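Local atomic coordinates of eEF1A lysine and N-terminal methyltransferase (PDB entry 5WCJ), a protein that methylates elongation factor eEF1A at two positions with S-adenosylmethionine as donor, methylating its N-terminus through the C-terminal domain, the part described here. Residues P139-E143 / Q144-Q148. Sequence-based numbering, arbitrary orientation.
Sequences PAFVE and QSFLQ. With SAH (S-adenosyl-L-homocysteine), chain F.
Glu143 caps the first turn of helix 144-152 by turning its carboxylate onto the backbone amides of Ser145 and Phe146. Ser145 N donates to Glu143 OE2 at 3.1 Å and Phe146 N to Glu143 OE1, both from above the carboxylate plane. The side chain gets there with CG anti to the backbone N (chi1 -178°) and a sharp bend at chi2 (-87°), which folds the acid back over the helix start. Ser145 OG lies 2.6 Å from Glu143 OE1 and 2.8 Å from Glu143 OE2; its single proton could serve either oxygen. The N-terminal helix end and the two amides would probably favour the ionised form of the carboxylate. The first regular helical bond follows, Leu147 N to Glu143 O at 2.9 Å and nearly straight (163°).

Beyond the cap, Leu147 places CD1 3.3 Å from Val142 O and CD2 against Phe141 O, a buried carbonyl with no polar partner, while its side chain also meets Phe160 and Leu179. With an alanine in place of Leu147 both methyls are gone, and a gap would probably open beside the two carbonyls, leaving Phe160 and Leu179 short of a neighbour. The Phe146 ring edge meets Phe141 O, Phe146 CD2 lying 3.4 Å from it, and the two phenylalanines run side by side, rings oblique, with Phe141 CD2 4.0 Å from Phe146 CE2. Phe141 CZ reaches N6 of S-adenosyl-L-homocysteine at 3.5 Å, the amine lying at the ring's edge. An N-capped helix thus follows directly on a loop that lines the adenine end of the cofactor pocket in this Rossmann-like methyltransferase domain.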
loop_
_atom_site.group_PDB
_atom_site.type_symbol
_atom_site.label_atom_id
_atom_site.label_comp_id
_atom_site.label_asym_id
_atom_site.label_seq_id
_atom_site.Cartn_x
_atom_site.Cartn_y
_atom_site.Cartn_z
ATOM N N PRO A 139 9.791 -7.145 -12.143
ATOM C CA PRO A 139 10.917 -6.203 -12.025
ATOM C C PRO A 139 10.651 -4.799 -12.553
ATOM O O PRO A 139 11.245 -3.842 -12.068
ATOM C CB PRO A 139 12.049 -6.880 -12.834
ATOM C CG PRO A 139 11.445 -8.006 -13.550
ATOM C CD PRO A 139 10.165 -8.372 -12.880
ATOM N N ALA A 140 9.741 -4.663 -13.520
ATOM C CA ALA A 140 9.421 -3.335 -14.049
ATOM C C ALA A 140 8.905 -2.371 -12.981
ATOM O O ALA A 140 9.090 -1.171 -13.116
ATOM C CB ALA A 140 8.430 -3.427 -15.201
ATOM N N PHE A 141 8.269 -2.900 -11.922
ATOM C CA PHE A 141 7.695 -2.068 -10.861
ATOM C C PHE A 141 8.772 -1.423 -10.001
ATOM O O PHE A 141 8.479 -0.482 -9.277
ATOM C CB PHE A 141 6.765 -2.888 -9.933
ATOM C CG PHE A 141 5.408 -3.147 -10.502
ATOM C CD1 PHE A 141 5.165 -4.258 -11.274
ATOM C CD2 PHE A 141 4.373 -2.249 -10.272
ATOM C CE1 PHE A 141 3.894 -4.508 -11.788
ATOM C CE2 PHE A 141 3.101 -2.470 -10.779
ATOM C CZ PHE A 141 2.849 -3.612 -11.537
ATOM N N VAL A 142 10.001 -1.947 -10.050
ATOM C CA VAL A 142 11.123 -1.394 -9.259
ATOM C C VAL A 142 12.315 -0.869 -10.103
ATOM O O VAL A 142 13.386 -0.569 -9.586
ATOM C CB VAL A 142 11.566 -2.399 -8.198
ATOM C CG1 VAL A 142 10.436 -2.617 -7.191
ATOM C CG2 VAL A 142 12.002 -3.736 -8.785
ATOM N N GLU A 143 12.086 -0.725 -11.394
ATOM C CA GLU A 143 13.039 -0.127 -12.301
ATOM C C GLU A 143 13.020 1.383 -12.090
ATOM O O GLU A 143 11.984 2.005 -11.819
ATOM C CB GLU A 143 12.652 -0.544 -13.722
ATOM C CG GLU A 143 13.559 -0.055 -14.838
ATOM C CD GLU A 143 13.176 1.306 -15.333
ATOM O OE1 GLU A 143 11.974 1.642 -15.280
ATOM O OE2 GLU A 143 14.084 2.073 -15.755
ATOM N N GLN A 144 14.196 1.991 -12.133
ATOM C CA GLN A 144 14.322 3.376 -11.685
ATOM C C GLN A 144 13.467 4.395 -12.427
ATOM O O GLN A 144 12.944 5.288 -11.788
ATOM C CB GLN A 144 15.805 3.819 -11.645
ATOM C CG GLN A 144 16.542 3.308 -10.403
ATOM C CD GLN A 144 17.904 3.958 -10.233
ATOM O OE1 GLN A 144 18.008 5.183 -10.128
ATOM N NE2 GLN A 144 18.950 3.143 -10.205
ATOM N N SER A 145 13.300 4.283 -13.747
ATOM C CA SER A 145 12.438 5.240 -14.462
ATOM C C SER A 145 10.956 5.113 -14.046
ATOM O O SER A 145 10.274 6.121 -13.924
ATOM C CB SER A 145 12.601 5.156 -15.986
ATOM O OG SER A 145 12.159 3.911 -16.498
ATOM N N PHE A 146 10.489 3.889 -13.795
ATOM C CA PHE A 146 9.129 3.713 -13.220
ATOM C C PHE A 146 9.027 4.242 -11.780
ATOM O O PHE A 146 8.054 4.892 -11.424
ATOM C CB PHE A 146 8.677 2.252 -13.311
ATOM C CG PHE A 146 7.271 2.059 -12.861
ATOM C CD1 PHE A 146 6.209 2.507 -13.627
ATOM C CD2 PHE A 146 7.026 1.530 -11.608
ATOM C CE1 PHE A 146 4.894 2.385 -13.176
ATOM C CE2 PHE A 146 5.719 1.408 -11.141
ATOM C CZ PHE A 146 4.662 1.836 -11.917
ATOM N N LEU A 147 10.045 4.007 -10.974
ATOM C CA LEU A 147 10.079 4.498 -9.586
ATOM C C LEU A 147 9.987 6.008 -9.498
ATOM O O LEU A 147 9.389 6.531 -8.556
ATOM C CB LEU A 147 11.313 3.980 -8.828
ATOM C CG LEU A 147 11.340 2.490 -8.451
ATOM C CD1 LEU A 147 12.637 2.117 -7.755
ATOM C CD2 LEU A 147 10.154 2.109 -7.590
ATOM N N GLN A 148 10.531 6.710 -10.499
ATOM C CA GLN A 148 10.320 8.162 -10.612
ATOM C C GLN A 148 8.845 8.543 -10.812
ATOM O O GLN A 148 8.385 9.568 -10.292
ATOM C CB GLN A 148 11.182 8.755 -11.748
ATOM C CG GLN A 148 12.699 8.700 -11.505
ATOM C CD GLN A 148 13.189 9.599 -10.369
ATOM O OE1 GLN A 148 12.528 10.548 -9.980
ATOM N NE2 GLN A 148 14.366 9.294 -9.841
HETATM C CG SAH F . -1.651 -10.548 -3.435
HETATM S SD SAH F . -1.990 -11.535 -4.920
HETATM C "C5'" SAH F . -1.129 -10.632 -6.233
HETATM C "C4'" SAH F . -2.145 -9.804 -6.995
HETATM O "O4'" SAH F . -1.440 -8.982 -7.957
HETATM C "C3'" SAH F . -3.146 -10.654 -7.799
HETATM O "O3'" SAH F . -4.469 -10.177 -7.581
HETATM C "C2'" SAH F . -2.704 -10.422 -9.249
HETATM O "O2'" SAH F . -3.728 -10.486 -10.235
HETATM C "C1'" SAH F . -2.212 -8.986 -9.136
HETATM N N9 SAH F . -1.352 -8.533 -10.226
HETATM C C8 SAH F . -0.376 -9.250 -10.869
HETATM N N7 SAH F . 0.295 -8.560 -11.760
HETATM C C5 SAH F . -0.279 -7.302 -11.698
HETATM C C6 SAH F . -0.009 -6.103 -12.378
HETATM N N6 SAH F . 0.977 -5.968 -13.303
HETATM N N1 SAH F . -0.778 -5.032 -12.090
HETATM C C2 SAH F . -1.759 -5.159 -11.182
HETATM N N3 SAH F . -2.095 -6.234 -10.461
HETATM C C4 SAH F . -1.307 -7.277 -10.764
#